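Thiol peroxidase (PDB 1XVQ) probably reduces hydrogen peroxide and organic hydroperoxides to water and alcohols, drawing its electrons from thioredoxin, and so protects the cell against oxidative stress. Local coordinates at residues 27-32 with 102-107; 49-54 with 126-131; 130-135 with 154-159. All coordinates share one frame; numbering follows the deposited sequence.

Contact 1: 27-32 with 102-107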
ATOM      1  N   PHE A  27      10.370  -2.863  -6.719  1.00 10.17           N
ATOM      2  CA  PHE A  27       9.209  -3.750  -6.828  1.00 14.35           C
ATOM      3  C   PHE A  27       8.790  -3.910  -8.272  1.00 16.57           C
ATOM      4  O   PHE A  27       9.097  -3.067  -9.127  1.00 16.00           O
ATOM      5  CB  PHE A  27       8.018  -3.255  -5.981  1.00 11.23           C
ATOM      6  CG  PHE A  27       7.569  -1.866  -6.313  1.00 13.53           C
ATOM      7  CD1 PHE A  27       6.799  -1.614  -7.443  1.00 13.42           C
ATOM      8  CD2 PHE A  27       7.903  -0.806  -5.479  1.00 13.55           C
ATOM      9  CE1 PHE A  27       6.359  -0.321  -7.744  1.00 13.13           C
ATOM     10  CE2 PHE A  27       7.466   0.485  -5.769  1.00 14.14           C
ATOM     11  CZ  PHE A  27       6.701   0.734  -6.891  1.00 15.97           C
ATOM     12  N   THR A  28       8.100  -5.013  -8.530  1.00 17.15           N
ATOM     13  CA  THR A  28       7.583  -5.330  -9.847  1.00 16.37           C
ATOM     14  C   THR A  28       6.170  -5.877  -9.661  1.00 13.86           C
ATOM     15  O   THR A  28       5.951  -7.094  -9.625  1.00 16.16           O
ATOM     16  CB  THR A  28       8.460  -6.401 -10.542  1.00 20.48           C
ATOM     17  OG1 THR A  28       8.515  -7.566  -9.713  1.00 21.24           O
ATOM     18  CG2 THR A  28       9.884  -5.888 -10.756  1.00 16.89           C
ATOM     19  N   LEU A  29       5.214  -4.972  -9.541  1.00 13.28           N
ATOM     20  CA  LEU A  29       3.811  -5.336  -9.334  1.00 11.15           C
ATOM     21  C   LEU A  29       3.164  -5.640 -10.679  1.00 12.11           C
ATOM     22  O   LEU A  29       3.813  -5.513 -11.714  1.00 15.50           O
ATOM     23  CB  LEU A  29       3.087  -4.175  -8.633  1.00  9.76           C
ATOM     24  CG  LEU A  29       3.567  -3.967  -7.185  1.00  9.87           C
ATOM     25  CD1 LEU A  29       3.143  -2.582  -6.687  1.00 11.17           C
ATOM     26  CD2 LEU A  29       2.993  -5.057  -6.286  1.00  8.92           C
ATOM     27  N   THR A  30       1.913  -6.080 -10.661  1.00 12.82           N
ATOM     28  CA  THR A  30       1.202  -6.395 -11.902  1.00 14.28           C
ATOM     29  C   THR A  30       0.049  -5.434 -12.092  1.00 15.98           C
ATOM     30  O   THR A  30      -0.741  -5.187 -11.173  1.00 16.06           O
ATOM     31  CB  THR A  30       0.662  -7.849 -11.886  1.00 10.83           C
ATOM     32  OG1 THR A  30       1.757  -8.746 -11.733  1.00  9.75           O
ATOM     33  CG2 THR A  30      -0.054  -8.181 -13.204  1.00 12.65           C
ATOM     34  N   GLY A  31      -0.040  -4.888 -13.301  1.00 17.36           N
ATOM     35  CA  GLY A  31      -1.084  -3.933 -13.622  1.00 20.04           C
ATOM     36  C   GLY A  31      -2.335  -4.534 -14.220  1.00 20.49           C
ATOM     37  O   GLY A  31      -2.411  -5.753 -14.448  1.00 18.98           O
ATOM     38  N   GLY A  32      -3.313  -3.665 -14.471  1.00 20.74           N
ATOM     39  CA  GLY A  32      -4.595  -4.077 -15.021  1.00 24.03           C
ATOM     40  C   GLY A  32      -4.521  -4.780 -16.368  1.00 22.62           C
ATOM     41  O   GLY A  32      -5.425  -5.528 -16.723  1.00 23.72           O
ATOM     42  N   MET A 102      -3.715   4.638  -9.525  1.00 26.75           N
ATOM     43  CA  MET A 102      -4.020   3.357 -10.141  1.00 24.81           C
ATOM     44  C   MET A 102      -3.785   2.174  -9.231  1.00 20.24           C
ATOM     45  O   MET A 102      -2.953   2.228  -8.354  1.00 18.90           O
ATOM     46  CB  MET A 102      -3.184   3.174 -11.404  1.00 31.01           C
ATOM     47  CG  MET A 102      -1.697   3.093 -11.154  1.00 36.85           C
ATOM     48  SD  MET A 102      -0.774   2.983 -12.686  1.00 51.57           S
ATOM     49  CE  MET A 102      -1.295   1.346 -13.283  1.00 41.85           C
ATOM     50  N   PRO A 103      -4.532   1.084  -9.447  1.00 21.47           N
ATOM     51  CA  PRO A 103      -4.389  -0.133  -8.640  1.00 17.18           C
ATOM     52  C   PRO A 103      -3.222  -0.962  -9.148  1.00 16.92           C
ATOM     53  O   PRO A 103      -2.874  -0.922 -10.336  1.00 19.39           O
ATOM     54  CB  PRO A 103      -5.711  -0.852  -8.875  1.00 20.32           C
ATOM     55  CG  PRO A 103      -5.951  -0.568 -10.342  1.00 23.50           C
ATOM     56  CD  PRO A 103      -5.622   0.932 -10.434  1.00 21.72           C
ATOM     57  N   ALA A 104      -2.595  -1.727  -8.253  1.00 12.53           N
ATOM     58  CA  ALA A 104      -1.492  -2.584  -8.653  1.00 11.04           C
ATOM     59  C   ALA A 104      -1.638  -3.821  -7.774  1.00 11.62           C
ATOM     60  O   ALA A 104      -1.883  -3.713  -6.579  1.00 12.22           O
ATOM     61  CB  ALA A 104      -0.163  -1.922  -8.404  1.00 15.39           C
ATOM     62  N   SER A 105      -1.468  -4.983  -8.381  1.00 12.15           N
ATOM     63  CA  SER A 105      -1.628  -6.259  -7.687  1.00 11.13           C
ATOM     64  C   SER A 105      -0.293  -6.942  -7.389  1.00  8.73           C
ATOM     65  O   SER A 105       0.586  -7.008  -8.248  1.00 11.33           O
ATOM     66  CB  SER A 105      -2.497  -7.178  -8.555  1.00 11.39           C
ATOM     67  OG  SER A 105      -2.498  -8.505  -8.051  1.00 11.37           O
ATOM     68  N   ALA A 106      -0.167  -7.474  -6.168  1.00  9.93           N
ATOM     69  CA  ALA A 106       1.033  -8.191  -5.733  1.00  7.29           C
ATOM     70  C   ALA A 106       0.837  -9.711  -5.827  1.00  8.91           C
ATOM     71  O   ALA A 106       1.589 -10.448  -5.201  1.00  9.69           O
ATOM     72  CB  ALA A 106       1.349  -7.834  -4.250  1.00 11.82           C
ATOM     73  N   PHE A 107      -0.138 -10.174  -6.607  1.00  8.71           N
ATOM     74  CA  PHE A 107      -0.432 -11.605  -6.634  1.00  8.56           C
ATOM     75  C   PHE A 107       0.708 -12.515  -7.080  1.00  8.83           C
ATOM     76  O   PHE A 107       0.777 -13.665  -6.649  1.00  9.66           O
ATOM     77  CB  PHE A 107      -1.714 -11.871  -7.447  1.00  8.91           C
ATOM     78  CG  PHE A 107      -1.484 -12.143  -8.912  1.00 10.53           C
ATOM     79  CD1 PHE A 107      -1.320 -13.447  -9.369  1.00 10.93           C
ATOM     80  CD2 PHE A 107      -1.472 -11.095  -9.828  1.00 12.22           C
ATOM     81  CE1 PHE A 107      -1.152 -13.713 -10.735  1.00 10.46           C
ATOM     82  CE2 PHE A 107      -1.311 -11.350 -11.203  1.00 16.09           C
ATOM     83  CZ  PHE A 107      -1.154 -12.663 -11.647  1.00 14.72           C
TER
HETATM   84  O   HOH W   1       2.092  -9.376  -9.061  1.00  8.52           O
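The carbonyl oxygen Ser105 O is gripped twice: Thr30 N donates to it over 2.9 Å, and a water gives it a second hydrogen bond. That same water is bonded to Thr30 OG1, 2.8 Å away, which places it as a bridge between the threonine hydroxyl and the opposite backbone; Thr30 OG1 also has a weak bond from Arg108 NE. The return bond runs from Ser105 N to Thr30 O at 2.9 Å and is almost straight, with 174° at the hydrogen. These two reciprocal bonds make Thr30 and Ser105 a single antiparallel hydrogen-bonded pair, by which strand 28-30 of a two-stranded hairpin meets the loop leading toward helix 111-114.

Leu29 supplies the apolar side. Its two methyls divide the work: CD1 rests on Ala104 CB at 3.8 Å, while CD2 reaches the backbone and CB of Ala106. Small alanines suit these places because a branched leucine end can settle close to the loop backbone, and Phe111 of helix 111-114 packs on both Leu29 and Ala106. A chi1 of -60° sets Thr30 OG1 beside the backbone N and leaves CG2 anti to it, at the edge of the Phe107 ring, 4.0 Å from CE2. Ser105 OG is anti to its own N and accepts from Phe107 N at 3.2 Å, an ST turn; it also bonds to Asp84 O, which ties the turn to a further loop.

No charged side chain takes part across the two segments: main-chain bonds fix the register of Thr30 and Ser105, while Leu29 packs against the alanines.

Contact 2: 49-54 with 126-131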
ATOM      1  N   LEU A  49       2.231   4.470  -1.683  1.00 10.31           N
ATOM      2  CA  LEU A  49       1.791   3.080  -1.757  1.00  8.74           C
ATOM      3  C   LEU A  49       0.713   2.976  -0.679  1.00  8.21           C
ATOM      4  O   LEU A  49       1.012   3.034   0.525  1.00  9.09           O
ATOM      5  CB  LEU A  49       2.929   2.109  -1.422  1.00  9.23           C
ATOM      6  CG  LEU A  49       4.167   2.248  -2.302  1.00 12.06           C
ATOM      7  CD1 LEU A  49       5.283   1.339  -1.735  1.00 11.57           C
ATOM      8  CD2 LEU A  49       3.802   1.869  -3.742  1.00 10.36           C
ATOM      9  N   ASN A  50      -0.532   2.824  -1.124  1.00 10.08           N
ATOM     10  CA  ASN A  50      -1.694   2.761  -0.231  1.00 10.33           C
ATOM     11  C   ASN A  50      -2.005   1.283  -0.294  1.00  9.18           C
ATOM     12  O   ASN A  50      -2.535   0.779  -1.265  1.00 10.92           O
ATOM     13  CB  ASN A  50      -2.811   3.612  -0.842  1.00 10.86           C
ATOM     14  CG  ASN A  50      -3.775   4.155   0.172  1.00 15.01           C
ATOM     15  OD1 ASN A  50      -4.683   4.914  -0.191  1.00 18.75           O
ATOM     16  ND2 ASN A  50      -3.606   3.797   1.435  1.00 10.56           N
ATOM     17  N   ILE A  51      -1.646   0.601   0.774  1.00  8.54           N
ATOM     18  CA  ILE A  51      -1.731  -0.854   0.830  1.00  7.30           C
ATOM     19  C   ILE A  51      -2.919  -1.392   1.586  1.00  8.23           C
ATOM     20  O   ILE A  51      -3.166  -0.985   2.736  1.00  9.95           O
ATOM     21  CB  ILE A  51      -0.453  -1.371   1.464  1.00  6.81           C
ATOM     22  CG1 ILE A  51       0.748  -0.773   0.713  1.00  7.71           C
ATOM     23  CG2 ILE A  51      -0.414  -2.944   1.410  1.00  7.09           C
ATOM     24  CD1 ILE A  51       2.075  -0.867   1.517  1.00  9.10           C
ATOM     25  N   PHE A  52      -3.627  -2.335   0.964  1.00  9.88           N
ATOM     26  CA  PHE A  52      -4.841  -2.905   1.565  1.00 11.77           C
ATOM     27  C   PHE A  52      -4.974  -4.430   1.541  1.00 10.63           C
ATOM     28  O   PHE A  52      -4.467  -5.106   0.644  1.00 10.74           O
ATOM     29  CB  PHE A  52      -6.086  -2.431   0.820  1.00 12.60           C
ATOM     30  CG  PHE A  52      -6.222  -0.939   0.707  1.00 13.83           C
ATOM     31  CD1 PHE A  52      -7.138  -0.258   1.497  1.00 15.24           C
ATOM     32  CD2 PHE A  52      -5.464  -0.225  -0.223  1.00 16.22           C
ATOM     33  CE1 PHE A  52      -7.311   1.131   1.366  1.00 16.38           C
ATOM     34  CE2 PHE A  52      -5.625   1.158  -0.364  1.00 20.75           C
ATOM     35  CZ  PHE A  52      -6.556   1.838   0.438  1.00 14.84           C
ATOM     36  N   PRO A  53      -5.693  -4.981   2.523  1.00  9.46           N
ATOM     37  CA  PRO A  53      -5.893  -6.435   2.542  1.00 12.71           C
ATOM     38  C   PRO A  53      -6.710  -6.748   1.289  1.00 12.99           C
ATOM     39  O   PRO A  53      -6.519  -7.776   0.644  1.00 12.87           O
ATOM     40  CB  PRO A  53      -6.673  -6.666   3.826  1.00 13.74           C
ATOM     41  CG  PRO A  53      -6.112  -5.596   4.754  1.00 12.85           C
ATOM     42  CD  PRO A  53      -5.948  -4.381   3.861  1.00 12.28           C
ATOM     43  N   SER A  54      -7.638  -5.859   0.946  1.00 13.93           N
ATOM     44  CA  SER A  54      -8.407  -6.040  -0.270  1.00 15.42           C
ATOM     45  C   SER A  54      -9.081  -4.729  -0.673  1.00 17.10           C
ATOM     46  O   SER A  54      -9.503  -3.946   0.192  1.00 19.23           O
ATOM     47  CB  SER A  54      -9.464  -7.136  -0.095  1.00 12.52           C
ATOM     48  OG  SER A  54     -10.202  -7.276  -1.304  1.00 15.09           O
ATOM     49  N   GLY A 126      -1.446 -14.054   4.322  1.00 10.11           N
ATOM     50  CA  GLY A 126      -1.158 -13.981   2.898  1.00 10.54           C
ATOM     51  C   GLY A 126      -1.636 -12.724   2.187  1.00  7.94           C
ATOM     52  O   GLY A 126      -1.166 -12.468   1.087  1.00 10.07           O
ATOM     53  N   LEU A 127      -2.597 -11.995   2.771  1.00 10.78           N
ATOM     54  CA  LEU A 127      -3.065 -10.722   2.192  1.00  7.62           C
ATOM     55  C   LEU A 127      -2.124  -9.668   2.769  1.00  8.55           C
ATOM     56  O   LEU A 127      -1.391  -9.947   3.708  1.00  9.08           O
ATOM     57  CB  LEU A 127      -4.509 -10.397   2.627  1.00  9.10           C
ATOM     58  CG  LEU A 127      -5.524 -11.462   2.190  1.00 10.24           C
ATOM     59  CD1 LEU A 127      -6.902 -11.126   2.733  1.00 14.98           C
ATOM     60  CD2 LEU A 127      -5.557 -11.532   0.661  1.00  8.23           C
ATOM     61  N   LEU A 128      -2.128  -8.461   2.202  1.00  7.28           N
ATOM     62  CA  LEU A 128      -1.269  -7.396   2.703  1.00  9.14           C
ATOM     63  C   LEU A 128      -1.990  -6.619   3.787  1.00  8.02           C
ATOM     64  O   LEU A 128      -3.170  -6.327   3.648  1.00 12.65           O
ATOM     65  CB  LEU A 128      -0.947  -6.413   1.580  1.00  8.32           C
ATOM     66  CG  LEU A 128      -0.429  -7.107   0.329  1.00  6.78           C
ATOM     67  CD1 LEU A 128       0.056  -5.982  -0.624  1.00  8.63           C
ATOM     68  CD2 LEU A 128       0.763  -8.075   0.661  1.00  9.56           C
ATOM     69  N   ALA A 129      -1.276  -6.272   4.853  1.00  9.24           N
ATOM     70  CA  ALA A 129      -1.906  -5.500   5.938  1.00 10.59           C
ATOM     71  C   ALA A 129      -2.147  -4.046   5.533  1.00 13.43           C
ATOM     72  O   ALA A 129      -1.438  -3.499   4.660  1.00 11.94           O
ATOM     73  CB  ALA A 129      -1.028  -5.528   7.174  1.00 10.29           C
ATOM     74  N   ARG A 130      -3.140  -3.414   6.165  1.00  9.60           N
ATOM     75  CA  ARG A 130      -3.411  -1.994   5.880  1.00  9.32           C
ATOM     76  C   ARG A 130      -2.139  -1.200   6.264  1.00  9.96           C
ATOM     77  O   ARG A 130      -1.654  -1.259   7.398  1.00 10.77           O
ATOM     78  CB  ARG A 130      -4.576  -1.482   6.708  1.00  8.78           C
ATOM     79  CG  ARG A 130      -4.983  -0.050   6.299  1.00 14.34           C
ATOM     80  CD  ARG A 130      -5.701  -0.017   4.946  1.00 15.13           C
ATOM     81  NE  ARG A 130      -6.051   1.355   4.545  1.00 14.88           N
ATOM     82  CZ  ARG A 130      -5.300   2.136   3.767  1.00 17.87           C
ATOM     83  NH1 ARG A 130      -4.129   1.706   3.269  1.00 12.83           N
ATOM     84  NH2 ARG A 130      -5.709   3.371   3.487  1.00 18.59           N
ATOM     85  N   ALA A 131      -1.601  -0.449   5.312  1.00  9.97           N
ATOM     86  CA  ALA A 131      -0.363   0.267   5.569  1.00 10.36           C
ATOM     87  C   ALA A 131      -0.180   1.358   4.539  1.00  7.79           C
ATOM     88  O   ALA A 131      -0.808   1.347   3.483  1.00  8.92           O
ATOM     89  CB  ALA A 131       0.802  -0.709   5.466  1.00  7.70           C
TER
HETATM   90  O   HOH W   2      -3.926  -7.606   0.036  1.00  8.66           O
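Ile51 and Ala131 form an antiparallel hydrogen-bonded pair, where central strands 47-51 and 131-135 of the thioredoxin-fold sheet meet. Ile51 N gives its hydrogen to Ala131 O at 2.9 Å. Ile51 O accepts twice, from Ala131 N at 3.1 Å and from Arg130 NH1 at 2.9 Å, the two arriving from opposite faces of the carbonyl plane; the arginine nitrogen stands 52° out of that plane.

In the long arginine chain a bend at chi2 (73°) brings CD to within 3.7 Å of Phe52 CD1, and the guanidinium lies flat on the ring, planes 19° apart, a cation-pi stack with CZ 3.8 Å from the ring centroid. The aromatic face suits the flat cation, whose edge remains available to polar partners. Phe52 also meets Phe92 edge-to-face; the side chain of Phe52 is about 9 Å from that of Cys60, the predicted peroxidatic cysteine.

Beyond the strand the pairing loosens. Pro53 has no N-H for Leu128 O, which instead receives a CA-H...O contact from Pro53 CA. A water donates to Phe52 O and Pro53 O and accepts from Leu128 N. On the apolar side, Ile51 crosses Leu128 at about a right angle, its CG2 lying 3.5 Å from Leu128 CB.

Contact 3: 130-135 with 154-159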
ATOM      1  N   ARG A 130      -3.140  -3.414   6.165  1.00  9.60           N
ATOM      2  CA  ARG A 130      -3.411  -1.994   5.880  1.00  9.32           C
ATOM      3  C   ARG A 130      -2.139  -1.200   6.264  1.00  9.96           C
ATOM      4  O   ARG A 130      -1.654  -1.259   7.398  1.00 10.77           O
ATOM      5  CB  ARG A 130      -4.576  -1.482   6.708  1.00  8.78           C
ATOM      6  CG  ARG A 130      -4.983  -0.050   6.299  1.00 14.34           C
ATOM      7  CD  ARG A 130      -5.701  -0.017   4.946  1.00 15.13           C
ATOM      8  NE  ARG A 130      -6.051   1.355   4.545  1.00 14.88           N
ATOM      9  CZ  ARG A 130      -5.300   2.136   3.767  1.00 17.87           C
ATOM     10  NH1 ARG A 130      -4.129   1.706   3.269  1.00 12.83           N
ATOM     11  NH2 ARG A 130      -5.709   3.371   3.487  1.00 18.59           N
ATOM     12  N   ALA A 131      -1.601  -0.449   5.312  1.00  9.97           N
ATOM     13  CA  ALA A 131      -0.363   0.267   5.569  1.00 10.36           C
ATOM     14  C   ALA A 131      -0.180   1.358   4.539  1.00  7.79           C
ATOM     15  O   ALA A 131      -0.808   1.347   3.483  1.00  8.92           O
ATOM     16  CB  ALA A 131       0.802  -0.709   5.466  1.00  7.70           C
ATOM     17  N   ILE A 132       0.694   2.291   4.872  1.00 10.09           N
ATOM     18  CA  ILE A 132       1.011   3.387   3.977  1.00 10.22           C
ATOM     19  C   ILE A 132       2.515   3.543   3.908  1.00  9.71           C
ATOM     20  O   ILE A 132       3.202   3.559   4.929  1.00 10.35           O
ATOM     21  CB  ILE A 132       0.366   4.729   4.452  1.00 12.00           C
ATOM     22  CG1 ILE A 132      -1.148   4.711   4.127  1.00 14.00           C
ATOM     23  CG2 ILE A 132       1.026   5.909   3.754  1.00 13.17           C
ATOM     24  CD1 ILE A 132      -1.945   5.925   4.662  1.00 26.00           C
ATOM     25  N   VAL A 133       3.040   3.620   2.689  1.00 10.64           N
ATOM     26  CA  VAL A 133       4.462   3.873   2.528  1.00  8.48           C
ATOM     27  C   VAL A 133       4.577   5.002   1.528  1.00  8.57           C
ATOM     28  O   VAL A 133       4.002   4.929   0.459  1.00 11.45           O
ATOM     29  CB  VAL A 133       5.229   2.637   1.990  1.00 11.49           C
ATOM     30  CG1 VAL A 133       6.679   3.033   1.641  1.00 12.59           C
ATOM     31  CG2 VAL A 133       5.214   1.537   3.036  1.00 11.64           C
ATOM     32  N   VAL A 134       5.313   6.046   1.899  1.00 10.63           N
ATOM     33  CA  VAL A 134       5.536   7.175   0.999  1.00 10.13           C
ATOM     34  C   VAL A 134       6.981   7.147   0.555  1.00 10.59           C
ATOM     35  O   VAL A 134       7.904   7.034   1.375  1.00  9.80           O
ATOM     36  CB  VAL A 134       5.243   8.541   1.676  1.00 11.55           C
ATOM     37  CG1 VAL A 134       5.610   9.702   0.706  1.00 14.60           C
ATOM     38  CG2 VAL A 134       3.763   8.613   2.053  1.00 13.73           C
ATOM     39  N   ILE A 135       7.165   7.180  -0.763  1.00 10.07           N
ATOM     40  CA  ILE A 135       8.504   7.197  -1.356  1.00 10.49           C
ATOM     41  C   ILE A 135       8.727   8.603  -1.913  1.00 11.93           C
ATOM     42  O   ILE A 135       7.917   9.093  -2.699  1.00 13.05           O
ATOM     43  CB  ILE A 135       8.635   6.171  -2.490  1.00  9.96           C
ATOM     44  CG1 ILE A 135       8.299   4.775  -1.959  1.00 11.76           C
ATOM     45  CG2 ILE A 135      10.090   6.185  -3.035  1.00  9.14           C
ATOM     46  CD1 ILE A 135       8.171   3.709  -3.054  1.00 17.95           C
ATOM     47  N   PRO A 154      -5.774   4.671   9.234  1.00 28.67           N
ATOM     48  CA  PRO A 154      -4.405   5.169   9.070  1.00 25.61           C
ATOM     49  C   PRO A 154      -4.284   6.655   9.403  1.00 23.64           C
ATOM     50  O   PRO A 154      -5.256   7.401   9.305  1.00 22.03           O
ATOM     51  CB  PRO A 154      -4.123   4.910   7.593  1.00 26.00           C
ATOM     52  CG  PRO A 154      -5.156   3.860   7.201  1.00 25.94           C
ATOM     53  CD  PRO A 154      -6.353   4.373   7.918  1.00 29.58           C
ATOM     54  N   ASN A 155      -3.090   7.082   9.788  1.00 21.62           N
ATOM     55  CA  ASN A 155      -2.872   8.491  10.098  1.00 21.06           C
ATOM     56  C   ASN A 155      -2.645   9.213   8.769  1.00 19.06           C
ATOM     57  O   ASN A 155      -1.514   9.395   8.345  1.00 16.45           O
ATOM     58  CB  ASN A 155      -1.636   8.654  10.976  1.00 19.69           C
ATOM     59  CG  ASN A 155      -1.481  10.068  11.496  1.00 21.82           C
ATOM     60  OD1 ASN A 155      -1.994  11.026  10.903  1.00 21.05           O
ATOM     61  ND2 ASN A 155      -0.764  10.209  12.602  1.00 26.21           N
ATOM     62  N   TYR A 156      -3.722   9.617   8.116  1.00 19.75           N
ATOM     63  CA  TYR A 156      -3.607  10.295   6.830  1.00 19.64           C
ATOM     64  C   TYR A 156      -2.907  11.642   6.901  1.00 20.61           C
ATOM     65  O   TYR A 156      -2.211  12.042   5.967  1.00 17.40           O
ATOM     66  CB  TYR A 156      -4.994  10.477   6.211  1.00 19.79           C
ATOM     67  CG  TYR A 156      -5.674   9.167   5.858  1.00 21.73           C
ATOM     68  CD1 TYR A 156      -5.071   8.267   4.978  1.00 22.64           C
ATOM     69  CD2 TYR A 156      -6.918   8.830   6.401  1.00 29.56           C
ATOM     70  CE1 TYR A 156      -5.683   7.070   4.644  1.00 24.60           C
ATOM     71  CE2 TYR A 156      -7.548   7.624   6.076  1.00 26.19           C
ATOM     72  CZ  TYR A 156      -6.919   6.751   5.196  1.00 28.26           C
ATOM     73  OH  TYR A 156      -7.523   5.559   4.869  1.00 29.60           O
ATOM     74  N   GLU A 157      -3.110  12.347   8.008  1.00 20.04           N
ATOM     75  CA  GLU A 157      -2.511  13.667   8.167  1.00 19.85           C
ATOM     76  C   GLU A 157      -0.991  13.620   8.145  1.00 18.69           C
ATOM     77  O   GLU A 157      -0.342  14.429   7.455  1.00 18.40           O
ATOM     78  CB  GLU A 157      -2.997  14.301   9.472  1.00 21.61           C
ATOM     79  CG  GLU A 157      -2.556  15.728   9.677  1.00 29.89           C
ATOM     80  CD  GLU A 157      -3.145  16.344  10.942  1.00 36.74           C
ATOM     81  OE1 GLU A 157      -2.865  17.531  11.207  1.00 39.33           O
ATOM     82  OE2 GLU A 157      -3.894  15.643  11.662  1.00 40.22           O
ATOM     83  N   ALA A 158      -0.420  12.681   8.899  1.00 17.44           N
ATOM     84  CA  ALA A 158       1.039  12.543   8.963  1.00 18.53           C
ATOM     85  C   ALA A 158       1.607  12.123   7.612  1.00 15.08           C
ATOM     86  O   ALA A 158       2.652  12.609   7.206  1.00 17.61           O
ATOM     87  CB  ALA A 158       1.424  11.529  10.016  1.00 17.71           C
ATOM     88  N   ALA A 159       0.919  11.218   6.921  1.00 16.95           N
ATOM     89  CA  ALA A 159       1.376  10.762   5.591  1.00 14.58           C
ATOM     90  C   ALA A 159       1.388  11.937   4.614  1.00 13.81           C
ATOM     91  O   ALA A 159       2.313  12.092   3.815  1.00 15.32           O
ATOM     92  CB  ALA A 159       0.454   9.647   5.045  1.00 13.11           C
TER
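Ile132 CD1 is the apolar centre, sitting 3.8 Å from Pro154 CB and 3.9 Å from Tyr156 CE1, where helix 156-165 packs on strand 131-135 of the thioredoxin-fold sheet. The isoleucine crosses both partners at about a right angle. Its second branch, CG2, is anti to the backbone N and meets Ala159 CB at 4.0 Å; a residue as small as alanine lets the helix come near the strand. Phe67 of helix 62-73 touches Ile132, Tyr156 and Ala159, extending this core.

Outward, Val134 CG2 lies beside the carbonyl Ala159 O, while Pro154 CG rests over one face of the Arg130 guanidinium, 3.4 Å above its plane and toward the rim. A proline is apt here: being compact and apolar, it can set CG on the guanidinium face.

Asn155, at the N-cap, has its OD1 accept from Ala158 N at 3.0 Å, while its own N bonds to Glu145. At the polar edge the long tyrosine carries its hydroxyl past the apolar residues to the arginine; the tyrosine ring and the guanidinium are turned 47° apart. Arg130 NH2 donates to Tyr156 OH over 3.2 Å, a bent bond with 142° at the hydrogen.

How the contacts relate
All three contacts are largely buried, but contact 2 lies nearest the middle of the chain, while contacts 1 and 3 lie on opposite sides of that centre. Contacts 2 and 3 hold the same sheet: strand 131-135 pairs with 47-51 in one and receives helix 156-165 in the other. Arg130 belongs to both. Contact 1 joins a separate hairpin strand to a loop, and touches contact 2 through Ala106 and Leu128, and contact 3 through Phe27 and Ile135. Their chemistry follows: main-chain bonding in contact 1, main-chain bonding plus a stacked cation in contact 2, and mostly apolar side-chain packing in contact 3.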